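PDB 1LO7: 4-hydroxybenzoyl-CoA thioesterase from Pseudomonas sp. CBS3, which hydrolyses 4-hydroxybenzoyl-CoA to 4-hydroxybenzoate and coenzyme A, the last of three steps from 4-chlorobenzoate to 4-hydroxybenzoate, working as a homotetramer. Local coordinates for residues T59-C64 / A113-V118; I80-K85 / F92-S97. One frame throughout, in Å; residues are numbered along the deposited sequence.

How the contacts relate
From the N terminus, strand 4-10 comes first, later to pair with strand 77-87, followed by helices 25-41 and 47-54. The chain then enters strand 56-68, whose residues 59-64 pair only much later. It runs out along strand 77-87 and returns antiparallel along strand 91-101, where contact 2 closes a short hairpin by pairing 80-85 with 92-97. Only along strand 107-123 does contact 1 close the longer loop, so contact 2 is nested inside it. Strand 91-101 also lies beside strand 107-123, and both contacts belong to one antiparallel sheet, with helix 25-41 against it. Their direct joints include the salt bridge from Arg-95 to Asp-114 and the packing of Arg-117 on Gln-94.

Contact 1. Residues T59-C64 / A113-V118; sequences TPIVSC and ADEIRV. With 4CO (4-hydroxyphenacyl coenzyme A), chain B.
With CG anti to its carbonyl carbon (chi1 -73°) and the chain extended from there to NE, Arg-117 crosses Thr-59 at about a right angle and delivers NH1 to Thr-59 O, 2.9 Å away and in the guanidinium plane. The two segments are antiparallel neighbours in the hot dog sheet, and a classic beta bulge shifts their register: Val-62 and Ser-63 both face Ile-116. Ile-116 O accepts from both amides, from Val-62 N at 2.8 Å nearly along the C=O axis and from Ser-63 N at 3.3 Å on a lone pair. Arg-117 also grips Glu-115 side-on, NE and NH2 each 2.8 Å from Glu-115 OE1 and meeting it from the same face of the carboxylate. Arg-117 NH2 has a further partner in Asp-32, and the bonds to Thr-59, Glu-115 and Asp-32 together hold the guanidinium. Ile-61 lies across the Glu-115 chain, touching it through CD1.

Strand and loop together line the inhibitor pocket. Thr-59 N donates to the phenol oxygen O2B of 4-hydroxyphenacyl coenzyme A at 2.8 Å, and the pantetheine N4P donates to Ile-61 O. Tyr-24 N of the second subunit adds another hydrogen bond to the same ligand. Val-62 and Ile-116 meet through their CG2 atoms beside the adenine, where Ile-116 CD1 comes within 3.7 Å of ring atom C2A.

Contact 2. Residues I80-K85 / F92-S97; sequences IETCIK and FVQRHS
This is the beta hairpin of strands 77-87 and 91-101, part of the curled antiparallel sheet of the hot dog fold. Backbone bonds pair Glu-81 with Ser-97 and Cys-83 with Arg-95 in both directions, and Lys-85 N continues the ladder to Val-93 O.

On the face turned to helix 25-41, Thr-82 and His-96 run alongside each other in the same direction. Thr-82 OG1 stands anti to its carbonyl carbon (chi1 -60°), which sets it at the edge of the imidazole, in plane, 2.8 Å from His-96 ND1. The far nitrogen of that ring, NE2, is hydrogen-bonded to Glu-115 OE1, and bonds at both nitrogens fix the ring's rotation, linking strand 77-87 to strand 107-123. Next along this face, the aliphatic start of Gln-94 fits between two neighbours, its CG 3.7 Å from Thr-82 CG2 and 4.0 Å from Ile-84 CD1. An alanine here would probably open a gap between those two methyls, both losing their contact with CG. Ile-84 CD1 continues to the aromatic ring of Phe-92, reaching CD2 at 3.6 Å, while Phe-39 and Phe-119 meet the same ring.

The other face, with Cys-83 and Arg-95, is more open to solvent. Lys-85 runs alongside Val-93, CD to CG1 3.6 Å, and its CD lies over one face of the Arg-95 guanidinium. Two like charges come close here, which the salt bridge of Arg-95 to Asp-114 is likely to offset. Lys-85 CE comes to 3.3 Å from Arg-95 NH2, closer than the charged Lys-85 NZ, 4.3 Å from the same nitrogen.

Contact 1. Residues T59-C64 / A113-V118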
ATOM      1  N   THR A  59      -7.149 -17.525  -5.635  1.00  9.52           N
ATOM      2  CA  THR A  59      -6.959 -18.350  -4.438  1.00  8.12           C
ATOM      3  C   THR A  59      -6.929 -17.503  -3.161  1.00  7.75           C
ATOM      4  O   THR A  59      -5.875 -17.222  -2.594  1.00 10.59           O
ATOM      5  CB  THR A  59      -5.652 -19.173  -4.543  1.00  9.70           C
ATOM      6  OG1 THR A  59      -4.567 -18.262  -4.669  1.00 11.01           O
ATOM      7  CG2 THR A  59      -5.724 -20.068  -5.755  1.00 13.01           C
ATOM      8  N   PRO A  60      -8.093 -17.063  -2.716  1.00  9.97           N
ATOM      9  CA  PRO A  60      -8.162 -16.257  -1.509  1.00  7.97           C
ATOM     10  C   PRO A  60      -7.620 -17.039  -0.312  1.00 12.54           C
ATOM     11  O   PRO A  60      -7.665 -18.281  -0.243  1.00 11.63           O
ATOM     12  CB  PRO A  60      -9.643 -15.955  -1.253  1.00 11.42           C
ATOM     13  CG  PRO A  60     -10.427 -16.788  -2.243  1.00 17.59           C
ATOM     14  CD  PRO A  60      -9.433 -17.391  -3.245  1.00 10.65           C
ATOM     15  N   ILE A  61      -7.090 -16.268   0.657  1.00 10.75           N
ATOM     16  CA  ILE A  61      -6.508 -16.814   1.889  1.00  8.23           C
ATOM     17  C   ILE A  61      -7.530 -16.967   2.981  1.00  8.91           C
ATOM     18  O   ILE A  61      -8.373 -16.099   3.123  1.00  8.08           O
ATOM     19  CB  ILE A  61      -5.349 -15.905   2.322  1.00 10.77           C
ATOM     20  CG1 ILE A  61      -4.489 -16.500   3.457  1.00  8.91           C
ATOM     21  CG2 ILE A  61      -5.852 -14.487   2.640  1.00 10.85           C
ATOM     22  CD1 ILE A  61      -3.065 -15.917   3.518  1.00  9.27           C
ATOM     23  N   VAL A  62      -7.440 -18.102   3.700  1.00  8.59           N
ATOM     24  CA  VAL A  62      -8.339 -18.408   4.816  1.00  8.51           C
ATOM     25  C   VAL A  62      -7.598 -18.418   6.155  1.00  9.81           C
ATOM     26  O   VAL A  62      -8.182 -18.221   7.226  1.00 10.56           O
ATOM     27  CB  VAL A  62      -9.195 -19.655   4.661  1.00  9.61           C
ATOM     28  CG1 VAL A  62     -10.075 -19.475   3.416  1.00 10.39           C
ATOM     29  CG2 VAL A  62      -8.358 -20.915   4.423  1.00  9.03           C
ATOM     30  N   SER A  63      -6.296 -18.638   6.109  1.00  7.56           N
ATOM     31  CA  SER A  63      -5.558 -18.658   7.351  1.00  9.60           C
ATOM     32  C   SER A  63      -4.083 -18.409   7.131  1.00 11.20           C
ATOM     33  O   SER A  63      -3.556 -18.679   6.063  1.00 12.49           O
ATOM     34  CB  SER A  63      -5.759 -20.015   8.005  1.00 12.21           C
ATOM     35  OG  SER A  63      -5.068 -20.038   9.236  1.00 23.44           O
ATOM     36  N   CYS A  64      -3.380 -17.903   8.117  1.00  9.91           N
ATOM     37  CA  CYS A  64      -1.949 -17.705   7.915  1.00 13.04           C
ATOM     38  C   CYS A  64      -1.165 -17.839   9.224  1.00 16.42           C
ATOM     39  O   CYS A  64      -1.612 -17.424  10.274  1.00 14.85           O
ATOM     40  CB  CYS A  64      -1.582 -16.311   7.359  1.00 12.53           C
ATOM     41  SG  CYS A  64       0.237 -16.160   7.065  1.00 17.72           S
ATOM     42  N   ALA A 113       6.146 -17.959   6.133  1.00  9.75           N
ATOM     43  CA  ALA A 113       4.733 -17.992   6.375  1.00 12.31           C
ATOM     44  C   ALA A 113       4.115 -19.241   5.730  1.00 16.99           C
ATOM     45  O   ALA A 113       4.532 -19.644   4.640  1.00 12.85           O
ATOM     46  CB  ALA A 113       4.019 -16.755   5.800  1.00 12.63           C
ATOM     47  N   ASP A 114       3.150 -19.837   6.438  1.00 10.03           N
ATOM     48  CA  ASP A 114       2.400 -20.960   5.932  1.00  8.29           C
ATOM     49  C   ASP A 114       1.017 -20.369   5.733  1.00 11.75           C
ATOM     50  O   ASP A 114       0.328 -20.000   6.704  1.00 13.16           O
ATOM     51  CB  ASP A 114       2.293 -22.123   6.898  1.00  8.01           C
ATOM     52  CG  ASP A 114       3.551 -22.926   6.862  1.00 18.59           C
ATOM     53  OD1 ASP A 114       4.366 -22.829   5.983  1.00 15.23           O
ATOM     54  OD2 ASP A 114       3.685 -23.742   7.863  1.00 19.67           O
ATOM     55  N   GLU A 115       0.612 -20.261   4.466  1.00 12.05           N
ATOM     56  CA  GLU A 115      -0.692 -19.723   4.104  1.00 10.87           C
ATOM     57  C   GLU A 115      -1.640 -20.844   3.740  1.00 12.30           C
ATOM     58  O   GLU A 115      -1.238 -21.770   3.037  1.00 13.81           O
ATOM     59  CB  GLU A 115      -0.602 -18.782   2.850  1.00  8.16           C
ATOM     60  CG  GLU A 115       0.264 -17.525   3.092  1.00  7.65           C
ATOM     61  CD  GLU A 115       0.283 -16.652   1.867  1.00 17.63           C
ATOM     62  OE1 GLU A 115       0.278 -17.088   0.744  1.00 12.10           O
ATOM     63  OE2 GLU A 115       0.344 -15.369   2.134  1.00 15.29           O
ATOM     64  N   ILE A 116      -2.873 -20.727   4.191  1.00  6.59           N
ATOM     65  CA  ILE A 116      -3.868 -21.713   3.834  1.00  8.28           C
ATOM     66  C   ILE A 116      -4.811 -20.994   2.881  1.00 10.42           C
ATOM     67  O   ILE A 116      -5.412 -19.985   3.232  1.00  9.95           O
ATOM     68  CB  ILE A 116      -4.622 -22.325   4.999  1.00 11.61           C
ATOM     69  CG1 ILE A 116      -3.597 -22.964   5.985  1.00 12.44           C
ATOM     70  CG2 ILE A 116      -5.615 -23.347   4.421  1.00  9.20           C
ATOM     71  CD1 ILE A 116      -4.233 -23.835   7.078  1.00 13.12           C
ATOM     72  N   ARG A 117      -4.912 -21.486   1.644  1.00  8.99           N
ATOM     73  CA  ARG A 117      -5.769 -20.846   0.676  1.00  7.99           C
ATOM     74  C   ARG A 117      -6.700 -21.860   0.031  1.00 12.41           C
ATOM     75  O   ARG A 117      -6.608 -23.090   0.264  1.00 10.00           O
ATOM     76  CB  ARG A 117      -4.877 -20.247  -0.420  1.00  9.75           C
ATOM     77  CG  ARG A 117      -4.092 -18.986   0.007  1.00 10.35           C
ATOM     78  CD  ARG A 117      -3.047 -18.634  -1.040  1.00  7.69           C
ATOM     79  NE  ARG A 117      -2.143 -17.520  -0.688  1.00  9.32           N
ATOM     80  CZ  ARG A 117      -2.333 -16.261  -1.086  1.00 11.58           C
ATOM     81  NH1 ARG A 117      -3.405 -15.870  -1.813  1.00  9.05           N
ATOM     82  NH2 ARG A 117      -1.403 -15.367  -0.735  1.00 10.53           N
ATOM     83  N   VAL A 118      -7.591 -21.334  -0.802  1.00 11.62           N
ATOM     84  CA  VAL A 118      -8.529 -22.195  -1.521  1.00  8.57           C
ATOM     85  C   VAL A 118      -8.763 -21.602  -2.856  1.00  9.50           C
ATOM     86  O   VAL A 118      -8.618 -20.393  -3.024  1.00  9.55           O
ATOM     87  CB  VAL A 118      -9.879 -22.225  -0.857  1.00  9.81           C
ATOM     88  CG1 VAL A 118      -9.780 -22.805   0.543  1.00 10.49           C
ATOM     89  CG2 VAL A 118     -10.544 -20.848  -0.867  1.00 10.90           C
TER
HETATM   90  N1A 4CO B 170      -7.949 -22.687   8.985  1.00 13.46           N
HETATM   91  C2A 4CO B 170      -7.733 -23.772   8.182  1.00 17.56           C
HETATM   92  N3A 4CO B 170      -8.440 -24.151   7.149  1.00 11.61           N
HETATM   93  C4A 4CO B 170      -9.469 -23.314   6.903  1.00 12.65           C
HETATM   94  C5A 4CO B 170      -9.816 -22.192   7.636  1.00 12.37           C
HETATM   95  C6A 4CO B 170      -8.997 -21.866   8.728  1.00 14.95           C
HETATM   96  N6A 4CO B 170      -9.215 -20.819   9.495  1.00 18.38           N
HETATM   97  N7A 4CO B 170     -10.950 -21.581   7.107  1.00 13.68           N
HETATM   98  C8A 4CO B 170     -11.287 -22.351   6.065  1.00 14.59           C
HETATM   99  N9A 4CO B 170     -10.441 -23.419   5.915  1.00 13.40           N
HETATM  100  C1D 4CO B 170     -10.540 -24.521   4.953  1.00 13.03           C
HETATM  101  C2D 4CO B 170     -11.702 -25.453   5.281  1.00 15.93           C
HETATM  102  O2D 4CO B 170     -11.370 -26.362   6.334  1.00 19.55           O
HETATM  103  C3D 4CO B 170     -11.811 -26.189   3.957  1.00 17.44           C
HETATM  104  O3D 4CO B 170     -10.675 -26.988   3.745  1.00 20.03           O
HETATM  105  P3D 4CO B 170     -10.784 -28.501   3.301  1.00 17.07           P
HETATM  106  O7A 4CO B 170     -11.007 -29.269   4.508  1.00 35.28           O
HETATM  107  O8A 4CO B 170     -11.876 -28.663   2.336  1.00 18.54           O
HETATM  108  O9A 4CO B 170      -9.429 -28.876   2.641  1.00 15.98           O
HETATM  109  C4D 4CO B 170     -11.664 -25.001   3.012  1.00 17.83           C
HETATM  110  O4D 4CO B 170     -10.940 -23.975   3.760  1.00 15.65           O
HETATM  111  C5D 4CO B 170     -12.915 -24.459   2.386  1.00 18.24           C
HETATM  112  O5D 4CO B 170     -13.683 -23.840   3.422  1.00 20.34           O
HETATM  113  P1A 4CO B 170     -15.227 -24.192   3.525  1.00 20.47           P
HETATM  114  O1A 4CO B 170     -15.623 -23.571   4.798  1.00 19.71           O
HETATM  115  O2A 4CO B 170     -15.475 -25.615   3.488  1.00 26.34           O
HETATM  116  O3A 4CO B 170     -15.963 -23.597   2.332  1.00 16.88           O
HETATM  117  P2A 4CO B 170     -16.674 -22.174   2.130  1.00 17.81           P
HETATM  118  O4A 4CO B 170     -17.030 -22.099   0.696  1.00 16.32           O
HETATM  119  O5A 4CO B 170     -17.891 -22.149   2.939  1.00 19.36           O
HETATM  120  O6A 4CO B 170     -15.804 -20.919   2.744  1.00 15.58           O
HETATM  121  CBP 4CO B 170     -14.535 -19.082   2.050  1.00 16.19           C
HETATM  122  CCP 4CO B 170     -14.594 -20.610   2.106  1.00 18.53           C
HETATM  123  CDP 4CO B 170     -15.750 -18.506   1.303  1.00 13.65           C
HETATM  124  CEP 4CO B 170     -13.216 -18.636   1.432  1.00 18.34           C
HETATM  125  CAP 4CO B 170     -14.748 -18.467   3.443  1.00 16.30           C
HETATM  126  OAP 4CO B 170     -13.774 -18.971   4.359  1.00 12.62           O
HETATM  127  C9P 4CO B 170     -14.394 -16.981   3.443  1.00 11.24           C
HETATM  128  O9P 4CO B 170     -15.057 -16.196   2.799  1.00 14.09           O
HETATM  129  N8P 4CO B 170     -13.194 -16.581   4.153  1.00 11.41           N
HETATM  130  C7P 4CO B 170     -12.826 -15.186   3.886  1.00 12.59           C
HETATM  131  C6P 4CO B 170     -11.856 -15.064   2.702  1.00 13.91           C
HETATM  132  C5P 4CO B 170     -11.238 -13.661   2.715  1.00 15.50           C
HETATM  133  O5P 4CO B 170     -11.918 -12.641   2.691  1.00 12.73           O
HETATM  134  N4P 4CO B 170      -9.795 -13.685   2.731  1.00  9.25           N
HETATM  135  C3P 4CO B 170      -9.150 -12.387   2.866  1.00  9.85           C
HETATM  136  C2P 4CO B 170      -9.202 -11.603   1.581  1.00 17.59           C
HETATM  137  S1P 4CO B 170      -9.060 -12.596   0.095  1.00 18.77           S
HETATM  138  O1B 4CO B 170      -6.370 -11.045  -0.918  1.00 14.50           O
HETATM  139  C1B 4CO B 170      -7.240 -11.602  -1.564  1.00 11.31           C
HETATM  140  C2B 4CO B 170      -6.867 -12.523  -2.644  1.00  7.93           C
HETATM  141  C3B 4CO B 170      -7.891 -13.151  -3.394  1.00  9.97           C
HETATM  142  C4B 4CO B 170      -7.551 -14.010  -4.436  1.00  8.40           C
HETATM  143  C5B 4CO B 170      -6.193 -14.223  -4.752  1.00 11.15           C
HETATM  144  O2B 4CO B 170      -5.829 -15.038  -5.845  1.00 11.52           O
HETATM  145  C6B 4CO B 170      -5.175 -13.605  -3.974  1.00  8.06           C
HETATM  146  C7B 4CO B 170      -5.515 -12.746  -2.911  1.00  8.78           C
HETATM  147  CB  4CO B 170      -8.676 -11.402  -1.247  1.00 11.04           C

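Contact 2. Residues I80-K85 / F92-S97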
ATOM      1  N   ILE A  80      12.460 -15.274  -2.246  1.00  9.75           N
ATOM      2  CA  ILE A  80      11.302 -15.980  -1.719  1.00 12.20           C
ATOM      3  C   ILE A  80      11.174 -17.393  -2.360  1.00 13.08           C
ATOM      4  O   ILE A  80      11.198 -17.517  -3.594  1.00 15.25           O
ATOM      5  CB  ILE A  80      10.026 -15.182  -1.941  1.00 14.27           C
ATOM      6  CG1 ILE A  80      10.276 -13.732  -1.519  1.00 13.62           C
ATOM      7  CG2 ILE A  80       8.877 -15.854  -1.156  1.00 13.39           C
ATOM      8  CD1 ILE A  80       9.028 -12.866  -1.660  1.00 16.66           C
ATOM      9  N   GLU A  81      11.057 -18.435  -1.532  1.00 12.23           N
ATOM     10  CA  GLU A  81      10.892 -19.809  -2.015  1.00 11.23           C
ATOM     11  C   GLU A  81       9.502 -20.266  -1.604  1.00 11.51           C
ATOM     12  O   GLU A  81       9.143 -20.208  -0.438  1.00 12.68           O
ATOM     13  CB  GLU A  81      11.994 -20.707  -1.448  1.00 12.37           C
ATOM     14  CG  GLU A  81      11.957 -22.117  -2.015  1.00 50.63           C
ATOM     15  CD  GLU A  81      13.255 -22.821  -1.767  1.00100.00           C
ATOM     16  OE1 GLU A  81      14.248 -22.209  -1.428  1.00100.00           O
ATOM     17  OE2 GLU A  81      13.232 -24.113  -2.019  1.00100.00           O
ATOM     18  N   THR A  82       8.712 -20.663  -2.600  1.00 10.96           N
ATOM     19  CA  THR A  82       7.341 -21.066  -2.388  1.00  8.58           C
ATOM     20  C   THR A  82       7.053 -22.488  -2.885  1.00 12.60           C
ATOM     21  O   THR A  82       7.471 -22.891  -3.963  1.00 12.68           O
ATOM     22  CB  THR A  82       6.417 -20.085  -3.186  1.00 12.38           C
ATOM     23  OG1 THR A  82       6.618 -18.760  -2.725  1.00 11.31           O
ATOM     24  CG2 THR A  82       4.936 -20.439  -3.039  1.00 10.66           C
ATOM     25  N   CYS A  83       6.325 -23.234  -2.057  1.00 14.11           N
ATOM     26  CA  CYS A  83       5.915 -24.586  -2.416  1.00 14.99           C
ATOM     27  C   CYS A  83       4.579 -24.893  -1.776  1.00 15.70           C
ATOM     28  O   CYS A  83       4.098 -24.182  -0.903  1.00 14.38           O
ATOM     29  CB  CYS A  83       6.941 -25.660  -2.022  1.00 18.60           C
ATOM     30  SG  CYS A  83       7.002 -25.909  -0.233  1.00 20.49           S
ATOM     31  N   ILE A  84       3.961 -25.958  -2.244  1.00 13.49           N
ATOM     32  CA  ILE A  84       2.731 -26.396  -1.684  1.00 12.52           C
ATOM     33  C   ILE A  84       3.169 -27.497  -0.706  1.00 18.89           C
ATOM     34  O   ILE A  84       3.778 -28.487  -1.106  1.00 21.04           O
ATOM     35  CB  ILE A  84       1.799 -26.981  -2.715  1.00 17.12           C
ATOM     36  CG1 ILE A  84       1.466 -25.911  -3.749  1.00 19.95           C
ATOM     37  CG2 ILE A  84       0.537 -27.526  -1.997  1.00 17.67           C
ATOM     38  CD1 ILE A  84       0.430 -24.932  -3.209  1.00 14.79           C
ATOM     39  N   LYS A  85       2.866 -27.292   0.559  1.00 11.53           N
ATOM     40  CA  LYS A  85       3.204 -28.177   1.646  1.00 15.07           C
ATOM     41  C   LYS A  85       2.203 -29.330   1.728  1.00 25.49           C
ATOM     42  O   LYS A  85       2.573 -30.467   2.000  1.00 23.42           O
ATOM     43  CB  LYS A  85       3.175 -27.323   2.934  1.00 19.84           C
ATOM     44  CG  LYS A  85       3.708 -27.939   4.225  1.00 58.61           C
ATOM     45  CD  LYS A  85       3.139 -27.298   5.502  1.00 78.79           C
ATOM     46  CE  LYS A  85       3.842 -27.715   6.794  1.00 85.11           C
ATOM     47  NZ  LYS A  85       3.005 -28.526   7.697  1.00 97.34           N
ATOM     48  N   PHE A  92      -5.398 -25.775   0.587  1.00 10.09           N
ATOM     49  CA  PHE A  92      -4.033 -26.227   0.420  1.00  9.83           C
ATOM     50  C   PHE A  92      -3.154 -25.309   1.289  1.00 12.74           C
ATOM     51  O   PHE A  92      -3.520 -24.151   1.572  1.00 10.54           O
ATOM     52  CB  PHE A  92      -3.616 -26.262  -1.065  1.00  9.19           C
ATOM     53  CG  PHE A  92      -3.692 -24.898  -1.746  1.00 10.97           C
ATOM     54  CD1 PHE A  92      -4.832 -24.514  -2.469  1.00 12.67           C
ATOM     55  CD2 PHE A  92      -2.635 -23.977  -1.660  1.00 12.70           C
ATOM     56  CE1 PHE A  92      -4.924 -23.258  -3.083  1.00 11.45           C
ATOM     57  CE2 PHE A  92      -2.711 -22.721  -2.278  1.00 12.91           C
ATOM     58  CZ  PHE A  92      -3.857 -22.357  -3.000  1.00 12.01           C
ATOM     59  N   VAL A  93      -2.024 -25.835   1.688  1.00 10.54           N
ATOM     60  CA  VAL A  93      -1.107 -25.092   2.523  1.00 10.58           C
ATOM     61  C   VAL A  93       0.028 -24.712   1.623  1.00 12.33           C
ATOM     62  O   VAL A  93       0.664 -25.576   1.027  1.00 11.99           O
ATOM     63  CB  VAL A  93      -0.591 -25.949   3.704  1.00 10.65           C
ATOM     64  CG1 VAL A  93       0.427 -25.132   4.517  1.00 13.00           C
ATOM     65  CG2 VAL A  93      -1.711 -26.466   4.637  1.00 12.75           C
ATOM     66  N   GLN A  94       0.247 -23.398   1.508  1.00  8.95           N
ATOM     67  CA  GLN A  94       1.313 -22.872   0.682  1.00 11.25           C
ATOM     68  C   GLN A  94       2.372 -22.240   1.617  1.00 13.93           C
ATOM     69  O   GLN A  94       2.082 -21.318   2.384  1.00 11.97           O
ATOM     70  CB  GLN A  94       0.789 -21.819  -0.337  1.00 11.66           C
ATOM     71  CG  GLN A  94       1.757 -21.532  -1.485  1.00 11.94           C
ATOM     72  CD  GLN A  94       1.069 -20.741  -2.603  1.00 10.26           C
ATOM     73  OE1 GLN A  94       1.383 -20.901  -3.795  1.00 13.38           O
ATOM     74  NE2 GLN A  94       0.117 -19.907  -2.235  1.00  8.36           N
ATOM     75  N   ARG A  95       3.572 -22.767   1.542  1.00  8.08           N
ATOM     76  CA  ARG A  95       4.650 -22.282   2.384  1.00  9.61           C
ATOM     77  C   ARG A  95       5.578 -21.354   1.619  1.00 17.07           C
ATOM     78  O   ARG A  95       5.931 -21.612   0.450  1.00 12.95           O
ATOM     79  CB  ARG A  95       5.472 -23.464   2.939  1.00 12.24           C
ATOM     80  CG  ARG A  95       6.786 -22.976   3.611  1.00 19.15           C
ATOM     81  CD  ARG A  95       7.421 -24.035   4.500  1.00 23.80           C
ATOM     82  NE  ARG A  95       6.559 -24.320   5.638  1.00 21.11           N
ATOM     83  CZ  ARG A  95       6.861 -25.214   6.569  1.00 28.38           C
ATOM     84  NH1 ARG A  95       7.984 -25.929   6.520  1.00 22.14           N
ATOM     85  NH2 ARG A  95       6.022 -25.398   7.558  1.00 18.95           N
ATOM     86  N   HIS A  96       5.980 -20.260   2.301  1.00 12.17           N
ATOM     87  CA  HIS A  96       6.891 -19.301   1.717  1.00 11.53           C
ATOM     88  C   HIS A  96       8.064 -19.043   2.662  1.00 16.40           C
ATOM     89  O   HIS A  96       7.840 -18.754   3.838  1.00 17.75           O
ATOM     90  CB  HIS A  96       6.251 -17.949   1.441  1.00 12.33           C
ATOM     91  CG  HIS A  96       4.950 -17.957   0.718  1.00 10.10           C
ATOM     92  ND1 HIS A  96       4.899 -17.977  -0.648  1.00 12.01           N
ATOM     93  CD2 HIS A  96       3.692 -17.876   1.209  1.00  9.33           C
ATOM     94  CE1 HIS A  96       3.619 -17.934  -0.979  1.00 11.09           C
ATOM     95  NE2 HIS A  96       2.864 -17.900   0.125  1.00 10.51           N
ATOM     96  N   SER A  97       9.294 -19.172   2.163  1.00  9.19           N
ATOM     97  CA  SER A  97      10.475 -18.889   2.980  1.00 12.87           C
ATOM     98  C   SER A  97      11.175 -17.685   2.358  1.00 15.11           C
ATOM     99  O   SER A  97      11.498 -17.696   1.154  1.00 12.50           O
ATOM    100  CB  SER A  97      11.392 -20.081   3.053  1.00 17.93           C
ATOM    101  OG  SER A  97      10.612 -21.159   3.575  1.00 25.19           O
TER